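Local coordinates for RagB/SusD domain protein (Flavobacterium johnsoniae, PDB 5J5U) that binds chitin and, as a SusD homolog of a chitin utilization locus, probably helps capture the polysaccharide at the outer membrane, at residues A[111-114]-A[115-119]; A[169-172]-A[173-176]; A[201-204]-A[205-209]. One frame throughout, in Å; residues are numbered along the deposited sequence.

Contact 1: residues A[111-114]-A[115-119]; sequences VAQR and LTDIY
Gln113 and Asp117, one turn apart on helix 98-119, carry the side-chain bond of this contact. Gln113 NE2 donates to Asp117 OD2 over 3.0 Å at 154°, reaching the oxygen from above the carboxylate plane, with amide and carboxylate planes turned 51° apart. The Gln113 chain starts anti to its main-chain nitrogen (chi1 171°) and bends at chi2, which brings NE2 across to the acid.

Charges and further polar partners surround this pair. Asp117 OD2 also forms a salt bridge with Arg195, while OD1 bonds Tyr147 and Trp481; Gln113 NE2 also bonds Glu417, and its OE1 bonds Arg191. With Arg195 and three further polar partners beside it, the buried Asp117 is probably kept ionised. Arg114 bends at chi3, back toward Val111; its NH2 donates to Val111 O at 3.3 Å, on a lone pair and in the guanidinium plane, and forms a salt bridge with Glu80.

Backbone bonds supply the frame, with Thr116 N to Ala112 O at 3.0 Å and Ile118 N to Arg114 O at 2.9 Å.

Helix 66-90 packs against Arg114, Leu115 and Tyr119, helix 143-160 against Ala112 and Thr116, and helix 178-195 against Gln113, burying the C-terminal turns of helix 98-119.

Contact 2: residues A[169-172]-A[173-176]; sequences KGDL and FYNG
The carboxylate of Asp171 turns inward over the backbone of residues 173-176 and accepts the amides of Phe173, Tyr174 and Gly176. Its CG stands anti to the main-chain nitrogen (chi1 172°), which carries both oxygens forward across the turn. OD2 receives the firm bond, from Gly176 N at 2.7 Å and 163°, the donor arriving on the anti side of the carboxylate and somewhat out of its plane. OD1 is shared by two weaker donors, Phe173 N at 3.1 Å and Tyr174 N at 3.3 Å. These bonds to OD1 from the amides two and three residues on, with the weak link from Asn175 N to Asp171 O, are the pattern of an Asx motif.

The two aromatic side chains lead away from this turn. It is their CB atoms that come nearest the acid, Phe173 CB lying 3.4 Å from Asp171 OD1 and Tyr174 CB 3.2 Å from Asp171 OD2. Phe173 CB also rests over one face of the Tyr174 ring, near its rim. The Tyr174 ring meets Trp181 edge-to-face, and its hydroxyl bonds Asp222 O.

Trp181 of helix 178-195 and Gln24 of helix 16-29 also bond the carboxylate. Replacing Asp171 by an alanine would probably leave all these donors without their shared acceptor, the turn being held less firmly. Leu172 packs on helix 16-29, and Phe173 and Tyr174 lie against strand 224-226.

Contact 3: residues A[201-204]-A[205-209]; sequences PAEA and EKQAK
Glu203 and Gln207 run side by side on the first turns of helix 201-214, and their ends meet in a single hydrogen bond. Gln207 NE2 donates to Glu203 OE2 at 3.1 Å, approaching from above the carboxylate plane; the amide and carboxylate planes are 40° apart. Both chains bend at chi2, Glu203 at 65° and Gln207 at -70°, and this curls the two polar ends together. Gln207 CG packs 3.1 Å from Glu203 O.

The close-packed side belongs to Ala204, Gln207 and Ala208. Ala208 CB sits 3.5 Å from Ala204 O, beside the main-chain bond from Ala208 N to that same oxygen. These small methyl groups face the protein: Ala208 touches Leu190, Ala193 and Met194 of helix 178-195, and Ala204 touches Ile196 and Trp352. Gln207 is fixed at its other end too, OE1 accepting a bond from Arg189.

The opposite character prevails at Lys206, whose extended chain runs out alongside Glu203 into solvent. Its NZ stays 4.4 Å from Glu203 OE2, too far for a salt bridge, and the closest side-chain approach of the two is Glu203 OE1 to Lys206 CD at 4.1 Å. Pro201 and Ala202 are likewise exposed at the start of the helix, and Glu205, partly exposed, touches Trp352.

Chemically, Glu203 is steadied mainly by the neutral amide of Gln207, with the lysine probably adding a modest electrostatic attraction. Because Gln207 bonds both, it links the acid at the helix surface to Arg189 of helix 178-195.

Overall arrangement
From the N terminus the chain reaches contact 1 at the end of helix 98-119, passes through helix 143-160 to contact 2 in the loop after it, and runs through helix 178-195 to contact 3 at the start of helix 201-214. Each contact is local, a turn of helix or loop closed on itself, and the three follow in series without nesting or crossing. None touches another: the centre of contact 1 lies about 23 Å from that of contact 2 and about 20 Å from that of contact 3, and contacts 2 and 3 have centres about 30 Å apart. Helix 178-195 is the shared neighbour, packing against contact 1 in the interior, against the aromatic residues of contact 2, and against the alanines of contact 3.

Contact 1: residues A[111-114]-A[115-119]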
# COMPACT_ATOMS: atom_id res chain seq x y z
N VAL A 111 8.66 -7.52 -2.74
CA VAL A 111 8.79 -8.11 -1.42
C VAL A 111 9.53 -7.15 -0.46
O VAL A 111 9.03 -6.87 0.63
CB VAL A 111 9.55 -9.50 -1.47
CG1 VAL A 111 9.97 -9.98 -0.06
CG2 VAL A 111 8.73 -10.59 -2.21
N ALA A 112 10.67 -6.60 -0.87
CA ALA A 112 11.56 -5.90 0.08
C ALA A 112 11.17 -4.44 0.31
O ALA A 112 11.42 -3.87 1.38
CB ALA A 112 13.00 -5.97 -0.41
N GLN A 113 10.56 -3.84 -0.71
CA GLN A 113 10.11 -2.46 -0.67
C GLN A 113 9.16 -2.17 0.52
O GLN A 113 9.31 -1.14 1.20
CB GLN A 113 9.43 -2.09 -1.99
CG GLN A 113 8.74 -0.75 -1.99
CD GLN A 113 7.22 -0.88 -1.93
OE1 GLN A 113 6.60 -1.52 -2.80
NE2 GLN A 113 6.61 -0.27 -0.89
N ARG A 114 8.18 -3.03 0.74
CA ARG A 114 7.31 -2.84 1.89
C ARG A 114 8.19 -2.86 3.17
O ARG A 114 8.09 -1.95 4.03
CB ARG A 114 6.21 -3.92 1.92
CG ARG A 114 5.22 -3.85 0.70
CD ARG A 114 4.61 -5.20 0.35
NE ARG A 114 5.55 -6.29 0.60
CZ ARG A 114 5.22 -7.53 0.96
NH1 ARG A 114 3.95 -7.88 1.07
NH2 ARG A 114 6.17 -8.42 1.20
N LEU A 115 9.10 -3.83 3.23
CA LEU A 115 9.94 -4.04 4.40
C LEU A 115 10.72 -2.79 4.81
O LEU A 115 10.55 -2.29 5.93
CB LEU A 115 10.90 -5.22 4.15
CG LEU A 115 11.61 -5.81 5.36
CD1 LEU A 115 10.62 -6.32 6.39
CD2 LEU A 115 12.49 -6.96 4.92
N THR A 116 11.53 -2.25 3.90
CA THR A 116 12.37 -1.10 4.23
C THR A 116 11.43 0.08 4.52
O THR A 116 11.62 0.82 5.51
CB THR A 116 13.42 -0.79 3.10
OG1 THR A 116 14.22 0.35 3.45
CG2 THR A 116 12.77 -0.60 1.70
N ASP A 117 10.35 0.18 3.75
CA ASP A 117 9.47 1.34 3.90
C ASP A 117 8.86 1.35 5.31
O ASP A 117 8.57 2.43 5.87
CB ASP A 117 8.39 1.34 2.85
CG ASP A 117 8.87 1.91 1.53
OD1 ASP A 117 10.03 2.39 1.48
OD2 ASP A 117 8.08 1.90 0.55
N ILE A 118 8.70 0.17 5.90
CA ILE A 118 8.13 0.11 7.25
C ILE A 118 9.26 0.21 8.32
O ILE A 118 9.07 0.86 9.36
CB ILE A 118 7.27 -1.14 7.43
CG1 ILE A 118 5.91 -0.93 6.77
CG2 ILE A 118 7.04 -1.45 8.90
CD1 ILE A 118 5.03 0.07 7.53
N TYR A 119 10.43 -0.40 8.10
CA TYR A 119 11.40 -0.45 9.21
C TYR A 119 12.64 0.40 9.00
O TYR A 119 13.42 0.61 9.93
CB TYR A 119 11.83 -1.89 9.49
CG TYR A 119 10.69 -2.81 9.86
CD1 TYR A 119 10.21 -2.86 11.16
CD2 TYR A 119 10.10 -3.65 8.91
CE1 TYR A 119 9.17 -3.71 11.52
CE2 TYR A 119 9.04 -4.50 9.25
CZ TYR A 119 8.59 -4.53 10.58
OH TYR A 119 7.55 -5.36 10.95

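Contact 2: residues A[169-172]-A[173-176]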
# COMPACT_ATOMS: atom_id res chain seq x y z
N LYS A 169 6.85 -19.51 -15.69
CA LYS A 169 5.90 -20.49 -15.15
C LYS A 169 5.61 -20.22 -13.69
O LYS A 169 6.52 -19.93 -12.92
CB LYS A 169 6.47 -21.90 -15.33
CG LYS A 169 6.58 -22.36 -16.80
CD LYS A 169 5.20 -22.53 -17.44
CE LYS A 169 5.30 -23.01 -18.88
NZ LYS A 169 3.98 -23.39 -19.47
N GLY A 170 4.34 -20.31 -13.28
CA GLY A 170 3.99 -20.16 -11.87
C GLY A 170 3.54 -18.76 -11.50
O GLY A 170 3.33 -18.42 -10.33
N ASP A 171 3.38 -17.94 -12.53
CA ASP A 171 3.00 -16.56 -12.38
C ASP A 171 1.47 -16.40 -12.32
O ASP A 171 0.78 -16.59 -13.32
CB ASP A 171 3.59 -15.74 -13.52
CG ASP A 171 3.09 -14.33 -13.54
OD1 ASP A 171 2.81 -13.78 -12.45
OD2 ASP A 171 3.00 -13.77 -14.65
N LEU A 172 0.96 -16.08 -11.13
CA LEU A 172 -0.47 -15.89 -10.93
C LEU A 172 -0.93 -14.46 -11.24
O LEU A 172 -2.11 -14.21 -11.47
CB LEU A 172 -0.86 -16.26 -9.50
CG LEU A 172 -0.63 -17.73 -9.16
CD1 LEU A 172 -0.90 -17.98 -7.68
CD2 LEU A 172 -1.44 -18.65 -10.03
N PHE A 173 0.01 -13.53 -11.24
CA PHE A 173 -0.30 -12.13 -11.51
C PHE A 173 -0.70 -11.97 -12.96
O PHE A 173 -1.66 -11.27 -13.29
CB PHE A 173 0.91 -11.22 -11.24
CG PHE A 173 1.29 -11.07 -9.79
CD1 PHE A 173 0.40 -11.38 -8.77
CD2 PHE A 173 2.55 -10.59 -9.45
CE1 PHE A 173 0.75 -11.24 -7.44
CE2 PHE A 173 2.92 -10.43 -8.12
CZ PHE A 173 2.02 -10.76 -7.11
N TYR A 174 0.07 -12.61 -13.82
CA TYR A 174 0.01 -12.31 -15.24
C TYR A 174 0.15 -13.51 -16.16
O TYR A 174 0.20 -13.34 -17.37
CB TYR A 174 1.11 -11.31 -15.60
CG TYR A 174 0.98 -9.94 -14.98
CD1 TYR A 174 2.06 -9.36 -14.31
CD2 TYR A 174 -0.19 -9.23 -15.07
CE1 TYR A 174 1.95 -8.09 -13.75
CE2 TYR A 174 -0.31 -7.95 -14.52
CZ TYR A 174 0.77 -7.39 -13.85
OH TYR A 174 0.67 -6.12 -13.30
N ASN A 175 0.22 -14.71 -15.59
CA ASN A 175 0.38 -15.93 -16.39
C ASN A 175 1.55 -15.84 -17.36
O ASN A 175 1.43 -16.27 -18.51
CB ASN A 175 -0.89 -16.25 -17.19
CG ASN A 175 -2.06 -16.58 -16.32
OD1 ASN A 175 -1.99 -17.45 -15.44
ND2 ASN A 175 -3.17 -15.89 -16.55
N GLY A 176 2.65 -15.24 -16.91
CA GLY A 176 3.91 -15.22 -17.65
C GLY A 176 4.02 -14.24 -18.81
O GLY A 176 5.03 -14.22 -19.51

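Contact 3: residues A[201-204]-A[205-209]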
# COMPACT_ATOMS: atom_id res chain seq x y z
N PRO A 201 15.80 14.65 -4.70
CA PRO A 201 15.04 15.21 -5.84
C PRO A 201 15.62 14.91 -7.22
O PRO A 201 14.85 14.66 -8.14
CB PRO A 201 15.07 16.71 -5.56
CG PRO A 201 15.23 16.81 -4.10
CD PRO A 201 16.07 15.66 -3.68
N ALA A 202 16.94 15.00 -7.37
CA ALA A 202 17.61 14.73 -8.66
C ALA A 202 17.45 13.28 -9.09
O ALA A 202 17.04 12.98 -10.23
CB ALA A 202 19.09 15.08 -8.58
N GLU A 203 17.81 12.36 -8.19
CA GLU A 203 17.65 10.95 -8.46
C GLU A 203 16.17 10.65 -8.68
O GLU A 203 15.80 9.91 -9.60
CB GLU A 203 18.24 10.10 -7.32
CG GLU A 203 18.46 8.62 -7.67
CD GLU A 203 19.52 8.40 -8.75
OE1 GLU A 203 20.29 9.34 -9.06
OE2 GLU A 203 19.58 7.28 -9.31
N ALA A 204 15.32 11.29 -7.87
CA ALA A 204 13.88 11.10 -7.99
C ALA A 204 13.37 11.45 -9.40
O ALA A 204 12.76 10.60 -10.09
CB ALA A 204 13.15 11.93 -6.92
N GLU A 205 13.66 12.67 -9.85
CA GLU A 205 13.29 13.10 -11.20
C GLU A 205 13.82 12.14 -12.27
O GLU A 205 13.08 11.66 -13.13
CB GLU A 205 13.82 14.51 -11.48
CG GLU A 205 13.83 14.87 -12.97
CD GLU A 205 13.96 16.37 -13.25
OE1 GLU A 205 14.48 17.13 -12.39
OE2 GLU A 205 13.54 16.77 -14.36
N LYS A 206 15.12 11.86 -12.20
CA LYS A 206 15.78 10.99 -13.16
C LYS A 206 15.03 9.66 -13.32
O LYS A 206 14.75 9.21 -14.43
CB LYS A 206 17.22 10.74 -12.72
CG LYS A 206 18.02 9.86 -13.67
CD LYS A 206 19.37 9.51 -13.06
CE LYS A 206 20.23 8.75 -14.04
NZ LYS A 206 21.32 8.06 -13.30
N GLN A 207 14.72 9.04 -12.18
CA GLN A 207 14.10 7.73 -12.18
C GLN A 207 12.61 7.76 -12.59
O GLN A 207 12.11 6.80 -13.20
CB GLN A 207 14.26 7.11 -10.79
CG GLN A 207 15.69 6.90 -10.41
CD GLN A 207 16.36 5.81 -11.21
OE1 GLN A 207 15.68 4.95 -11.78
NE2 GLN A 207 17.68 5.83 -11.25
N ALA A 208 11.91 8.83 -12.24
CA ALA A 208 10.53 9.03 -12.70
C ALA A 208 10.48 9.10 -14.21
O ALA A 208 9.78 8.31 -14.84
CB ALA A 208 9.95 10.26 -12.14
N LYS A 209 11.20 10.07 -14.76
CA LYS A 209 11.36 10.20 -16.21
C LYS A 209 11.69 8.85 -16.86
O LYS A 209 11.01 8.44 -17.81
CB LYS A 209 12.44 11.22 -16.55
CG LYS A 209 12.39 11.68 -18.00
CD LYS A 209 13.46 12.71 -18.30
CE LYS A 209 13.48 13.05 -19.78
NZ LYS A 209 14.56 14.04 -20.04